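Local atomic coordinates of transcriptional regulator ZitR (Lactococcus lactis subsp. cremoris, PDB entry 6FI9), a protein that represses the zit operon when zinc is present, acting as a homodimer that binds two palindromic operator sites in the zit promoter. Residues E27-V32 with H110-S115. The protein carries 3 engineered substitutions. Residues are numbered along the deposited sequence; the frame is centred on the assembly and turned at random.
Sequences ECESNV and HEKTLS. With ZN (zinc ion), chain I.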
# COMPACT_ATOMS: atom_id res chain seq x y z
N GLU A 27 -16.22 -1.15 -8.55
CA GLU A 27 -16.69 -2.35 -7.85
C GLU A 27 -16.57 -3.61 -8.72
O GLU A 27 -16.67 -3.53 -9.95
CB GLU A 27 -18.12 -2.18 -7.31
CG GLU A 27 -18.24 -1.19 -6.15
CD GLU A 27 -17.80 -1.71 -4.79
OE1 GLU A 27 -16.58 -1.77 -4.54
OE2 GLU A 27 -18.69 -2.05 -3.98
N CYS A 28 -16.33 -4.75 -8.07
CA CYS A 28 -16.17 -6.04 -8.72
C CYS A 28 -17.53 -6.59 -9.15
O CYS A 28 -18.42 -6.81 -8.32
CB CYS A 28 -15.41 -7.02 -7.84
SG CYS A 28 -14.82 -8.50 -8.70
N GLU A 29 -17.69 -6.80 -10.47
CA GLU A 29 -18.91 -7.32 -11.09
C GLU A 29 -18.95 -8.87 -11.16
O GLU A 29 -19.86 -9.42 -11.78
CB GLU A 29 -19.12 -6.69 -12.48
CG GLU A 29 -19.64 -5.26 -12.43
CD GLU A 29 -19.72 -4.51 -13.74
OE1 GLU A 29 -20.09 -5.11 -14.78
OE2 GLU A 29 -19.42 -3.29 -13.73
N SER A 30 -17.99 -9.56 -10.50
CA SER A 30 -17.93 -11.02 -10.47
C SER A 30 -18.95 -11.60 -9.50
O SER A 30 -19.04 -11.16 -8.35
CB SER A 30 -16.53 -11.51 -10.11
OG SER A 30 -15.67 -11.43 -11.23
N ASN A 31 -19.73 -12.59 -9.98
CA ASN A 31 -20.77 -13.29 -9.23
C ASN A 31 -20.17 -14.28 -8.21
O ASN A 31 -20.85 -14.66 -7.25
CB ASN A 31 -21.75 -14.00 -10.18
CG ASN A 31 -21.10 -14.96 -11.14
OD1 ASN A 31 -20.69 -14.59 -12.24
ND2 ASN A 31 -20.99 -16.23 -10.77
N VAL A 32 -18.90 -14.70 -8.44
CA VAL A 32 -18.15 -15.63 -7.59
C VAL A 32 -17.33 -14.91 -6.52
O VAL A 32 -16.79 -13.83 -6.78
CB VAL A 32 -17.29 -16.64 -8.40
CG1 VAL A 32 -18.15 -17.68 -9.11
CG2 VAL A 32 -16.36 -15.93 -9.38
N HIS A 110 -9.56 -4.07 -15.00
CA HIS A 110 -8.23 -3.47 -15.13
C HIS A 110 -8.25 -2.34 -16.15
O HIS A 110 -7.63 -1.29 -15.90
CB HIS A 110 -7.18 -4.53 -15.51
CG HIS A 110 -6.42 -5.04 -14.33
ND1 HIS A 110 -5.49 -4.25 -13.67
CD2 HIS A 110 -6.45 -6.26 -13.74
CE1 HIS A 110 -5.01 -5.00 -12.70
NE2 HIS A 110 -5.56 -6.22 -12.70
N GLU A 111 -8.96 -2.53 -17.28
CA GLU A 111 -9.09 -1.52 -18.32
C GLU A 111 -10.03 -0.40 -17.86
O GLU A 111 -9.88 0.72 -18.33
CB GLU A 111 -9.55 -2.12 -19.64
CG GLU A 111 -9.09 -1.31 -20.84
CD GLU A 111 -9.12 -2.05 -22.17
OE1 GLU A 111 -10.22 -2.17 -22.75
OE2 GLU A 111 -8.04 -2.50 -22.63
N LYS A 112 -10.95 -0.71 -16.92
CA LYS A 112 -11.89 0.23 -16.30
C LYS A 112 -11.10 1.22 -15.43
O LYS A 112 -11.35 2.43 -15.48
CB LYS A 112 -12.91 -0.53 -15.42
CG LYS A 112 -14.27 0.16 -15.28
CD LYS A 112 -15.04 -0.28 -14.03
CE LYS A 112 -15.82 -1.57 -14.20
NZ LYS A 112 -16.28 -2.11 -12.89
N THR A 113 -10.11 0.69 -14.67
CA THR A 113 -9.23 1.42 -13.76
C THR A 113 -8.31 2.34 -14.56
O THR A 113 -8.14 3.50 -14.20
CB THR A 113 -8.49 0.43 -12.86
OG1 THR A 113 -9.46 -0.39 -12.22
CG2 THR A 113 -7.64 1.11 -11.80
N LEU A 114 -7.72 1.82 -15.65
CA LEU A 114 -6.83 2.59 -16.51
C LEU A 114 -7.58 3.72 -17.20
O LEU A 114 -7.04 4.82 -17.31
CB LEU A 114 -6.18 1.67 -17.55
CG LEU A 114 -4.95 0.92 -17.10
CD1 LEU A 114 -4.79 -0.35 -17.88
CD2 LEU A 114 -3.71 1.75 -17.29
N SER A 115 -8.84 3.46 -17.62
CA SER A 115 -9.70 4.44 -18.28
C SER A 115 -10.03 5.59 -17.36
O SER A 115 -10.09 6.72 -17.83
CB SER A 115 -10.98 3.79 -18.81
OG SER A 115 -10.66 2.90 -19.87
ZN ZN I . -5.82 -7.59 -11.31
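E27 meets K112 through its backbone: E27 O lies 3.3 Å from K112 NZ, but the approach is too far off line to count as a hydrogen bond, while the CB of E27 points away from the helix. C28 also points its CB away from 110-115, and joins E39 with E105, earlier on the same helix 100-122, in binding a zinc ion. E29 supplies the one charged link. Its CG stands anti to the carbonyl carbon (chi1 -76°), and the extended chain beyond carries E29 OE2 to 3.5 Å from K112 NZ, a long salt bridge with a weak hydrogen bond. K112 reaches out from the helix with a bend at chi3 (-83°), and its ammonium ends near both the E27 carbonyl and the E29 carboxylate. Further on, S30 OG hydrogen-bonds to E39, tying the loop to that same metal site. K112 and H110 share one turn of the helix: K112 meets the loop, whereas H110 NE2 binds the other zinc at 2.0 Å, with E22 and H106, at a site that also includes H40. The contact is therefore a light electrostatic tether at the surface of a winged helix-turn-helix regulator, and the lysine probably offsets part of the negative charge that E29 brings close to the zinc ligand E105.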